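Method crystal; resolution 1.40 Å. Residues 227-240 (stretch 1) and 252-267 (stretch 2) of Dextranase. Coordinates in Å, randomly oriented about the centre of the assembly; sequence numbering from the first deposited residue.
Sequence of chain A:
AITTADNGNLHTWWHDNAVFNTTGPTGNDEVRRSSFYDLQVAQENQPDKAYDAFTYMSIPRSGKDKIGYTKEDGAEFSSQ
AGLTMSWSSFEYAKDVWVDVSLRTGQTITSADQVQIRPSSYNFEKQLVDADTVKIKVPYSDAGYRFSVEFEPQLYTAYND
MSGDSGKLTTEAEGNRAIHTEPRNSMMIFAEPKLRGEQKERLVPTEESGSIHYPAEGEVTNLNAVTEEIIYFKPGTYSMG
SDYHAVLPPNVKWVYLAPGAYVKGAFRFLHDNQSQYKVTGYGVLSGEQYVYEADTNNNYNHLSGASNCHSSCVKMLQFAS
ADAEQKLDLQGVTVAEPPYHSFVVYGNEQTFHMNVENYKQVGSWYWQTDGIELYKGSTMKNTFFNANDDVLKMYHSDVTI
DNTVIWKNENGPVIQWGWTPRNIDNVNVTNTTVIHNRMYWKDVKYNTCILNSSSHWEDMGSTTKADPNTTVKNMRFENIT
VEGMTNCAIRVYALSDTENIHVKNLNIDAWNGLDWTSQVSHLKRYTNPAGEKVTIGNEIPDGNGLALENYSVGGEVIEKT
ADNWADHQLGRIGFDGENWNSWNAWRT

Stretch 1 227-240: EEIIYFKPGTYSMG
Stretch 2 (252-267) KWVYLAPGAYVKGAFR

Two stretches of one dextranase chain lie side by side as parallel beta strands and bury 1146 Å² between them. Strand 229-232 runs beside 253-256, with axes 4.8 Å apart and directions 6° apart. Strand 235-238 runs beside 260-263, at 4.7 Å and 10°. In the first ladder I229 pairs with W253, I230 with V254, Y231 with Y255 and F232 with L256. In the second, G235 pairs with A260, T236 with Y261, Y237 with V262 and S238 with K263. CA-CA distances within these pairs run from 4.7 Å (Y237 CA to V262 CA) to 5.0 Å (F232 CA to L256 CA). The register shifts by one between the ladders, where the type II turn A257-A260 takes up the extra residue of stretch 2.

Backbone hydrogen bonds carry both ladders. In the first, K252 N donates to E228 O (2.8 Å), I230 N to W253 O (3.0 Å), Y255 N to I230 O (2.9 Å), F232 N to Y255 O (2.8 Å) and A257 N to F232 O (3.0 Å). In the second, G235 N donates to G259 O (3.1 Å), Y261 N to G235 O (2.8 Å), Y237 N to Y261 O (2.9 Å), K263 N to Y237 O (2.8 Å) and M239 N to K263 O (2.8 Å). The strand residues have extended backbones; G235 is also extended, but with a positive phi (146/-175), where a CB would jam against the preceding carbonyl oxygen, so glycine suits the position.

The turn is closed by A260 N to A257 O, 2.8 Å. G259 sits at 93/-5, where a CB would jam against the preceding carbonyl and lie tight against P234 CB. P234 CD packs on A257 CB at 3.8 Å. G264, at 161/-163, leaves room for M239: G264 CA is 3.6 Å from M239 SD, and a CB there would clash with the sulfur.

One sheet face carries I230, F232, Y237, V254, L256, A260 and V262. F232 (chi1 m, chi2 89°) is buried, and the other stretch covers 93 Å² of it, the most of any residue here. V262 CG2 (chi1 t) lies over one face of this ring, 3.8 Å from the centroid. F232 CD1 meets L256 CD2 at 3.5 Å, and F232 CE1 meets F266 CZ at 3.6 Å. The small A260 keeps its CB 4.1 Å from F232 CB. Y237 (m) brings CD1 to 3.8 Å from V262 CG2, while Y237 OH donates to K233 O at 2.6 Å. M239 (m, t, t) places CE over one face of the F266 ring, 3.9 Å from the centroid. M239 SD accepts a weak hydrogen bond from A265 N at 3.5 Å.

The other face carries I229, Y231, T236, S238, W253, Y255, Y261 and K263. Y231 and Y255, both chi1 t, pair edge-to-face: the edge of Y255 points to the face of Y231, with centroids 4.7 Å apart and planes at 53°. I229 CG1 packs on W253 CB at 3.9 Å. T236 OG1 and S238 OG are buried but hydrogen-bonded elsewhere in the structure.

The charged contact is a salt bridge, E228 OE2 to K252 NZ, at a weak 3.5 Å. K252 (p, t, t, t) extends to reach it from a partly exposed position.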

ATOM      1  N   GLU A 227      -6.761 -31.526   1.951  1.00 16.43           N
ATOM      2  CA  GLU A 227      -5.600 -31.382   2.811  1.00 15.38           C
ATOM      3  C   GLU A 227      -5.699 -30.100   3.642  1.00 15.66           C
ATOM      4  O   GLU A 227      -6.578 -29.259   3.445  1.00 17.96           O
ATOM      5  CB  GLU A 227      -4.320 -31.398   1.979  1.00 16.13           C
ATOM      6  CG  GLU A 227      -3.993 -32.752   1.348  1.00 17.84           C
ATOM      7  CD  GLU A 227      -4.673 -32.982   0.005  1.00 18.34           C
ATOM      8  OE1 GLU A 227      -5.444 -32.113  -0.451  1.00 19.82           O
ATOM      9  OE2 GLU A 227      -4.429 -34.047  -0.597  1.00 26.41           O
ATOM     10  N   GLU A 228      -4.768 -29.959   4.589  1.00 14.59           N
ATOM     11  CA  GLU A 228      -4.764 -28.823   5.500  1.00 15.70           C
ATOM     12  C   GLU A 228      -3.984 -27.632   4.965  1.00 12.57           C
ATOM     13  O   GLU A 228      -4.221 -26.503   5.410  1.00 14.38           O
ATOM     14  CB  GLU A 228      -4.123 -29.235   6.828  1.00 15.18           C
ATOM     15  CG  GLU A 228      -4.922 -30.245   7.637  1.00 16.58           C
ATOM     16  CD  GLU A 228      -4.144 -30.694   8.856  1.00 21.07           C
ATOM     17  OE1 GLU A 228      -3.267 -31.567   8.709  1.00 22.30           O
ATOM     18  OE2 GLU A 228      -4.387 -30.154   9.955  1.00 32.51           O
ATOM     19  N   ILE A 229      -3.053 -27.864   4.047  1.00 12.82           N
ATOM     20  CA  ILE A 229      -2.115 -26.849   3.584  1.00 13.02           C
ATOM     21  C   ILE A 229      -2.066 -26.911   2.066  1.00 12.88           C
ATOM     22  O   ILE A 229      -1.956 -27.998   1.489  1.00 13.38           O
ATOM     23  CB  ILE A 229      -0.709 -27.112   4.158  1.00 13.08           C
ATOM     24  CG1 ILE A 229      -0.735 -27.092   5.688  1.00 12.83           C
ATOM     25  CG2 ILE A 229       0.319 -26.122   3.590  1.00 13.65           C
ATOM     26  CD1 ILE A 229       0.463 -27.759   6.316  1.00 15.71           C
ATOM     27  N   ILE A 230      -2.132 -25.750   1.418  1.00 12.36           N
ATOM     28  CA  ILE A 230      -1.926 -25.646  -0.020  1.00 12.65           C
ATOM     29  C   ILE A 230      -0.585 -24.961  -0.221  1.00 12.66           C
ATOM     30  O   ILE A 230      -0.393 -23.820   0.221  1.00 12.46           O
ATOM     31  CB  ILE A 230      -3.065 -24.885  -0.714  1.00 12.84           C
ATOM     32  CG1 ILE A 230      -4.409 -25.565  -0.430  1.00 14.33           C
ATOM     33  CG2 ILE A 230      -2.803 -24.821  -2.213  1.00 14.96           C
ATOM     34  CD1 ILE A 230      -5.613 -24.762  -0.878  1.00 14.99           C
ATOM     35  N   TYR A 231       0.345 -25.665  -0.865  1.00 12.15           N
ATOM     36  CA  TYR A 231       1.743 -25.255  -0.972  1.00 12.13           C
ATOM     37  C   TYR A 231       2.049 -25.061  -2.448  1.00 13.03           C
ATOM     38  O   TYR A 231       2.063 -26.031  -3.212  1.00 13.29           O
ATOM     39  CB  TYR A 231       2.615 -26.361  -0.383  1.00 13.04           C
ATOM     40  CG  TYR A 231       4.101 -26.078  -0.252  1.00 13.09           C
ATOM     41  CD1 TYR A 231       4.890 -25.795  -1.361  1.00 13.71           C
ATOM     42  CD2 TYR A 231       4.720 -26.142   0.993  1.00 14.34           C
ATOM     43  CE1 TYR A 231       6.247 -25.563  -1.231  1.00 13.58           C
ATOM     44  CE2 TYR A 231       6.072 -25.907   1.130  1.00 15.82           C
ATOM     45  CZ  TYR A 231       6.828 -25.618   0.014  1.00 15.78           C
ATOM     46  OH  TYR A 231       8.185 -25.388   0.148  1.00 18.69           O
ATOM     47  N   PHE A 232       2.296 -23.814  -2.853  1.00 11.78           N
ATOM     48  CA  PHE A 232       2.641 -23.501  -4.237  1.00 13.09           C
ATOM     49  C   PHE A 232       4.159 -23.482  -4.362  1.00 13.89           C
ATOM     50  O   PHE A 232       4.823 -22.571  -3.856  1.00 13.34           O
ATOM     51  CB  PHE A 232       2.055 -22.158  -4.663  1.00 12.07           C
ATOM     52  CG  PHE A 232       0.567 -22.173  -4.849  1.00 11.88           C
ATOM     53  CD1 PHE A 232      -0.280 -21.899  -3.784  1.00 13.11           C
ATOM     54  CD2 PHE A 232       0.012 -22.430  -6.097  1.00 12.76           C
ATOM     55  CE1 PHE A 232      -1.653 -21.902  -3.954  1.00 13.31           C
ATOM     56  CE2 PHE A 232      -1.369 -22.425  -6.275  1.00 12.65           C
ATOM     57  CZ  PHE A 232      -2.197 -22.163  -5.201  1.00 13.10           C
ATOM     58  N   LYS A 233       4.708 -24.493  -5.025  1.00 13.32           N
ATOM     59  CA  LYS A 233       6.127 -24.525  -5.318  1.00 12.05           C
ATOM     60  C   LYS A 233       6.453 -23.436  -6.334  1.00 13.07           C
ATOM     61  O   LYS A 233       5.552 -22.879  -6.969  1.00 13.23           O
ATOM     62  CB  LYS A 233       6.503 -25.903  -5.874  1.00 15.40           C
ATOM     63  CG  LYS A 233       6.459 -27.010  -4.827  1.00 16.55           C
ATOM     64  CD  LYS A 233       7.049 -28.315  -5.343  1.00 25.45           C
ATOM     65  CE  LYS A 233       6.151 -28.971  -6.372  1.00 32.21           C
ATOM     66  NZ  LYS A 233       6.737 -30.248  -6.882  1.00 37.36           N
ATOM     67  N   PRO A 234       7.731 -23.104  -6.506  1.00 12.56           N
ATOM     68  CA  PRO A 234       8.089 -22.135  -7.549  1.00 12.16           C
ATOM     69  C   PRO A 234       7.518 -22.571  -8.890  1.00 13.65           C
ATOM     70  O   PRO A 234       7.530 -23.758  -9.237  1.00 15.00           O
ATOM     71  CB  PRO A 234       9.623 -22.150  -7.540  1.00 12.31           C
ATOM     72  CG  PRO A 234       9.975 -22.557  -6.153  1.00 14.85           C
ATOM     73  CD  PRO A 234       8.912 -23.547  -5.737  1.00 13.77           C
ATOM     74  N   GLY A 235       7.002 -21.608  -9.636  1.00 12.76           N
ATOM     75  CA  GLY A 235       6.293 -21.881 -10.868  1.00 12.93           C
ATOM     76  C   GLY A 235       5.179 -20.872 -11.055  1.00 12.90           C
ATOM     77  O   GLY A 235       5.039 -19.925 -10.285  1.00 14.17           O
ATOM     78  N   THR A 236       4.380 -21.087 -12.098  1.00 13.63           N
ATOM     79  CA  THR A 236       3.285 -20.187 -12.436  1.00 13.01           C
ATOM     80  C   THR A 236       1.962 -20.939 -12.421  1.00 14.69           C
ATOM     81  O   THR A 236       1.871 -22.059 -12.936  1.00 15.65           O
ATOM     82  CB  THR A 236       3.510 -19.541 -13.813  1.00 15.33           C
ATOM     83  OG1 THR A 236       4.716 -18.768 -13.776  1.00 15.85           O
ATOM     84  CG2 THR A 236       2.334 -18.639 -14.201  1.00 15.71           C
ATOM     85  N   TYR A 237       0.942 -20.304 -11.844  1.00 13.64           N
ATOM     86  CA  TYR A 237      -0.372 -20.902 -11.646  1.00 14.09           C
ATOM     87  C   TYR A 237      -1.443 -19.884 -12.018  1.00 17.32           C
ATOM     88  O   TYR A 237      -1.271 -18.682 -11.802  1.00 15.83           O
ATOM     89  CB  TYR A 237      -0.556 -21.338 -10.180  1.00 13.59           C
ATOM     90  CG  TYR A 237       0.617 -22.135  -9.646  1.00 11.96           C
ATOM     91  CD1 TYR A 237       1.755 -21.504  -9.146  1.00 11.98           C
ATOM     92  CD2 TYR A 237       0.587 -23.526  -9.644  1.00 13.51           C
ATOM     93  CE1 TYR A 237       2.835 -22.238  -8.670  1.00 13.50           C
ATOM     94  CE2 TYR A 237       1.647 -24.269  -9.157  1.00 15.09           C
ATOM     95  CZ  TYR A 237       2.770 -23.627  -8.672  1.00 13.59           C
ATOM     96  OH  TYR A 237       3.821 -24.382  -8.201  1.00 15.72           O
ATOM     97  N   SER A 238      -2.558 -20.366 -12.575  1.00 16.48           N
ATOM     98  CA  SER A 238      -3.593 -19.496 -13.127  1.00 17.75           C
ATOM     99  C   SER A 238      -4.969 -19.956 -12.662  1.00 16.61           C
ATOM    100  O   SER A 238      -5.372 -21.090 -12.941  1.00 20.11           O
ATOM    101  CB  SER A 238      -3.539 -19.506 -14.659  1.00 17.60           C
ATOM    102  OG  SER A 238      -4.668 -18.836 -15.200  1.00 22.16           O
ATOM    103  N   MET A 239      -5.698 -19.072 -11.974  1.00 15.13           N
ATOM    104  CA  MET A 239      -7.084 -19.349 -11.605  1.00 16.33           C
ATOM    105  C   MET A 239      -8.077 -18.921 -12.676  1.00 19.82           C
ATOM    106  O   MET A 239      -9.219 -19.396 -12.670  1.00 18.42           O
ATOM    107  CB  MET A 239      -7.445 -18.667 -10.280  1.00 15.98           C
ATOM    108  CG  MET A 239      -6.780 -19.276  -9.047  1.00 17.56           C
ATOM    109  SD  MET A 239      -7.491 -18.655  -7.513  1.00 15.32           S
ATOM    110  CE  MET A 239      -6.152 -18.965  -6.363  1.00 14.08           C
ATOM    111  N   GLY A 240      -7.669 -18.048 -13.590  1.00 16.23           N
ATOM    112  CA  GLY A 240      -8.547 -17.525 -14.616  1.00 18.34           C
ATOM    113  C   GLY A 240      -9.313 -16.295 -14.162  1.00 18.12           C
ATOM    114  O   GLY A 240      -9.355 -15.936 -12.984  1.00 19.17           O
ATOM    115  N   LYS A 252      -5.939 -24.541   6.476  1.00 13.45           N
ATOM    116  CA  LYS A 252      -5.513 -23.572   7.474  1.00 13.12           C
ATOM    117  C   LYS A 252      -4.323 -22.742   7.019  1.00 14.22           C
ATOM    118  O   LYS A 252      -3.955 -21.787   7.711  1.00 14.67           O
ATOM    119  CB  LYS A 252      -5.156 -24.282   8.792  1.00 16.96           C
ATOM    120  CG  LYS A 252      -3.955 -25.222   8.678  1.00 15.56           C
ATOM    121  CD  LYS A 252      -3.720 -26.057   9.936  1.00 23.30           C
ATOM    122  CE  LYS A 252      -2.400 -26.819   9.829  1.00 25.71           C
ATOM    123  NZ  LYS A 252      -2.148 -27.712  10.998  1.00 32.14           N
ATOM    124  N   TRP A 253      -3.716 -23.074   5.884  1.00 12.05           N
ATOM    125  CA  TRP A 253      -2.460 -22.448   5.488  1.00 12.76           C
ATOM    126  C   TRP A 253      -2.359 -22.464   3.972  1.00 12.82           C
ATOM    127  O   TRP A 253      -2.502 -23.522   3.354  1.00 12.24           O
ATOM    128  CB  TRP A 253      -1.305 -23.251   6.094  1.00 12.41           C
ATOM    129  CG  TRP A 253       0.051 -22.587   6.141  1.00 11.67           C
ATOM    130  CD1 TRP A 253       0.502 -21.532   5.387  1.00 12.47           C
ATOM    131  CD2 TRP A 253       1.132 -22.964   6.994  1.00 13.46           C
ATOM    132  NE1 TRP A 253       1.801 -21.230   5.736  1.00 11.99           N
ATOM    133  CE2 TRP A 253       2.207 -22.095   6.722  1.00 13.15           C
ATOM    134  CE3 TRP A 253       1.288 -23.946   7.977  1.00 13.88           C
ATOM    135  CZ2 TRP A 253       3.426 -22.186   7.396  1.00 14.11           C
ATOM    136  CZ3 TRP A 253       2.497 -24.041   8.638  1.00 14.84           C
ATOM    137  CH2 TRP A 253       3.550 -23.164   8.350  1.00 16.32           C
ATOM    138  N   VAL A 254      -2.110 -21.295   3.378  1.00 11.59           N
ATOM    139  CA  VAL A 254      -1.722 -21.178   1.976  1.00 11.44           C
ATOM    140  C   VAL A 254      -0.299 -20.637   1.948  1.00 10.52           C
ATOM    141  O   VAL A 254      -0.011 -19.608   2.574  1.00 10.71           O
ATOM    142  CB  VAL A 254      -2.683 -20.263   1.197  1.00 12.81           C
ATOM    143  CG1 VAL A 254      -2.107 -19.946  -0.181  1.00 13.38           C
ATOM    144  CG2 VAL A 254      -4.053 -20.928   1.082  1.00 13.50           C
ATOM    145  N   TYR A 255       0.594 -21.344   1.261  1.00 10.50           N
ATOM    146  CA  TYR A 255       2.005 -20.987   1.205  1.00 10.80           C
ATOM    147  C   TYR A 255       2.398 -20.734  -0.241  1.00 12.21           C
ATOM    148  O   TYR A 255       2.172 -21.583  -1.110  1.00 11.63           O
ATOM    149  CB  TYR A 255       2.883 -22.103   1.799  1.00 10.01           C
ATOM    150  CG  TYR A 255       4.351 -21.773   1.712  1.00 10.35           C
ATOM    151  CD1 TYR A 255       4.902 -20.766   2.493  1.00 10.09           C
ATOM    152  CD2 TYR A 255       5.179 -22.440   0.827  1.00 11.12           C
ATOM    153  CE1 TYR A 255       6.241 -20.434   2.401  1.00  9.93           C
ATOM    154  CE2 TYR A 255       6.533 -22.122   0.731  1.00 11.42           C
ATOM    155  CZ  TYR A 255       7.053 -21.111   1.514  1.00 10.79           C
ATOM    156  OH  TYR A 255       8.390 -20.781   1.415  1.00 13.58           O
ATOM    157  N   LEU A 256       2.986 -19.569  -0.496  1.00 10.91           N
ATOM    158  CA  LEU A 256       3.495 -19.199  -1.816  1.00 10.83           C
ATOM    159  C   LEU A 256       5.014 -19.159  -1.708  1.00  9.94           C
ATOM    160  O   LEU A 256       5.573 -18.240  -1.107  1.00 11.70           O
ATOM    161  CB  LEU A 256       2.966 -17.831  -2.257  1.00 11.64           C
ATOM    162  CG  LEU A 256       1.461 -17.573  -2.184  1.00 14.56           C
ATOM    163  CD1 LEU A 256       1.143 -16.209  -2.782  1.00 16.25           C
ATOM    164  CD2 LEU A 256       0.682 -18.648  -2.904  1.00 17.28           C
ATOM    165  N   ALA A 257       5.681 -20.150  -2.283  1.00 10.75           N
ATOM    166  CA  ALA A 257       7.125 -20.214  -2.183  1.00 11.52           C
ATOM    167  C   ALA A 257       7.750 -19.016  -2.888  1.00 11.28           C
ATOM    168  O   ALA A 257       7.151 -18.433  -3.799  1.00 11.36           O
ATOM    169  CB  ALA A 257       7.635 -21.493  -2.841  1.00 13.11           C
ATOM    170  N   PRO A 258       8.964 -18.631  -2.494  1.00 11.56           N
ATOM    171  CA  PRO A 258       9.706 -17.663  -3.307  1.00 12.21           C
ATOM    172  C   PRO A 258       9.856 -18.232  -4.707  1.00 12.83           C
ATOM    173  O   PRO A 258      10.280 -19.375  -4.885  1.00 15.18           O
ATOM    174  CB  PRO A 258      11.060 -17.553  -2.594  1.00 14.08           C
ATOM    175  CG  PRO A 258      11.163 -18.788  -1.766  1.00 20.28           C
ATOM    176  CD  PRO A 258       9.771 -19.173  -1.385  1.00 12.68           C
ATOM    177  N   GLY A 259       9.467 -17.448  -5.704  1.00 10.79           N
ATOM    178  CA  GLY A 259       9.458 -17.940  -7.064  1.00 11.16           C
ATOM    179  C   GLY A 259       8.137 -18.517  -7.524  1.00 12.22           C
ATOM    180  O   GLY A 259       8.018 -18.883  -8.702  1.00 12.76           O
ATOM    181  N   ALA A 260       7.146 -18.619  -6.642  1.00 12.11           N
ATOM    182  CA  ALA A 260       5.796 -18.936  -7.074  1.00 10.99           C
ATOM    183  C   ALA A 260       5.093 -17.663  -7.519  1.00 12.63           C
ATOM    184  O   ALA A 260       5.228 -16.609  -6.888  1.00 12.06           O
ATOM    185  CB  ALA A 260       5.012 -19.585  -5.935  1.00 10.97           C
ATOM    186  N   TYR A 261       4.344 -17.765  -8.615  1.00 12.34           N
ATOM    187  CA  TYR A 261       3.541 -16.667  -9.145  1.00 10.69           C
ATOM    188  C   TYR A 261       2.145 -17.221  -9.390  1.00 12.76           C
ATOM    189  O   TYR A 261       1.946 -18.036 -10.299  1.00 13.33           O
ATOM    190  CB  TYR A 261       4.154 -16.132 -10.439  1.00 13.56           C
ATOM    191  CG  TYR A 261       3.597 -14.797 -10.903  1.00 13.55           C
ATOM    192  CD1 TYR A 261       2.421 -14.723 -11.634  1.00 15.23           C
ATOM    193  CD2 TYR A 261       4.263 -13.611 -10.615  1.00 11.32           C
ATOM    194  CE1 TYR A 261       1.927 -13.509 -12.066  1.00 14.35           C
ATOM    195  CE2 TYR A 261       3.771 -12.387 -11.045  1.00 12.16           C
ATOM    196  CZ  TYR A 261       2.606 -12.343 -11.764  1.00 13.59           C
ATOM    197  OH  TYR A 261       2.127 -11.123 -12.185  1.00 14.73           O
ATOM    198  N   VAL A 262       1.192 -16.805  -8.565  1.00 10.29           N
ATOM    199  CA  VAL A 262      -0.178 -17.301  -8.619  1.00 10.42           C
ATOM    200  C   VAL A 262      -1.075 -16.165  -9.091  1.00 11.94           C
ATOM    201  O   VAL A 262      -1.192 -15.135  -8.416  1.00 12.42           O
ATOM    202  CB  VAL A 262      -0.634 -17.809  -7.242  1.00 11.97           C
ATOM    203  CG1 VAL A 262      -2.092 -18.263  -7.307  1.00 13.58           C
ATOM    204  CG2 VAL A 262       0.276 -18.940  -6.768  1.00 13.46           C
ATOM    205  N   LYS A 263      -1.720 -16.351 -10.241  1.00 12.15           N
ATOM    206  CA  LYS A 263      -2.760 -15.434 -10.696  1.00 11.28           C
ATOM    207  C   LYS A 263      -4.078 -15.921 -10.106  1.00 13.41           C
ATOM    208  O   LYS A 263      -4.552 -17.009 -10.458  1.00 14.28           O
ATOM    209  CB  LYS A 263      -2.813 -15.421 -12.220  1.00 13.93           C
ATOM    210  CG  LYS A 263      -1.471 -15.135 -12.854  1.00 13.44           C
ATOM    211  CD  LYS A 263      -1.543 -15.160 -14.369  1.00 13.73           C
ATOM    212  CE  LYS A 263      -0.156 -14.929 -14.956  1.00 16.89           C
ATOM    213  NZ  LYS A 263      -0.230 -14.659 -16.412  1.00 19.85           N
ATOM    214  N   GLY A 264      -4.642 -15.151  -9.180  1.00 11.36           N
ATOM    215  CA  GLY A 264      -5.848 -15.582  -8.486  1.00 12.47           C
ATOM    216  C   GLY A 264      -6.056 -14.809  -7.191  1.00 14.39           C
ATOM    217  O   GLY A 264      -5.488 -13.740  -6.991  1.00 12.97           O
ATOM    218  N   ALA A 265      -6.912 -15.374  -6.336  1.00 14.12           N
ATOM    219  CA  ALA A 265      -7.321 -14.763  -5.075  1.00 15.26           C
ATOM    220  C   ALA A 265      -7.848 -15.872  -4.179  1.00 14.18           C
ATOM    221  O   ALA A 265      -8.211 -16.949  -4.653  1.00 14.92           O
ATOM    222  CB  ALA A 265      -8.386 -13.685  -5.285  1.00 13.58           C
ATOM    223  N   PHE A 266      -7.874 -15.607  -2.873  1.00 12.65           N
ATOM    224  CA  PHE A 266      -8.229 -16.635  -1.901  1.00 13.46           C
ATOM    225  C   PHE A 266      -9.271 -16.105  -0.937  1.00 13.97           C
ATOM    226  O   PHE A 266      -9.137 -14.997  -0.408  1.00 14.06           O
ATOM    227  CB  PHE A 266      -7.011 -17.100  -1.096  1.00 14.47           C
ATOM    228  CG  PHE A 266      -6.028 -17.900  -1.893  1.00 15.11           C
ATOM    229  CD1 PHE A 266      -6.254 -19.240  -2.152  1.00 16.88           C
ATOM    230  CD2 PHE A 266      -4.875 -17.310  -2.388  1.00 13.05           C
ATOM    231  CE1 PHE A 266      -5.354 -19.980  -2.892  1.00 16.21           C
ATOM    232  CE2 PHE A 266      -3.966 -18.051  -3.128  1.00 15.62           C
ATOM    233  CZ  PHE A 266      -4.210 -19.385  -3.383  1.00 14.30           C
ATOM    234  N   ARG A 267     -10.294 -16.915  -0.687  1.00 15.01           N
ATOM    235  CA  ARG A 267     -11.272 -16.630   0.348  1.00 15.61           C
ATOM    236  C   ARG A 267     -11.330 -17.824   1.284  1.00 12.83           C
ATOM    237  O   ARG A 267     -11.582 -18.953   0.842  1.00 14.98           O
ATOM    238  CB  ARG A 267     -12.656 -16.378  -0.240  1.00 15.92           C
ATOM    239  CG  ARG A 267     -13.711 -16.289   0.850  1.00 15.65           C
ATOM    240  CD  ARG A 267     -15.031 -15.760   0.331  1.00 18.59           C
ATOM    241  NE  ARG A 267     -16.009 -15.682   1.408  1.00 19.21           N
ATOM    242  CZ  ARG A 267     -17.279 -15.346   1.237  1.00 20.63           C
ATOM    243  NH1 ARG A 267     -17.726 -15.050   0.025  1.00 24.48           N
ATOM    244  NH2 ARG A 267     -18.102 -15.307   2.279  1.00 21.37           N
TER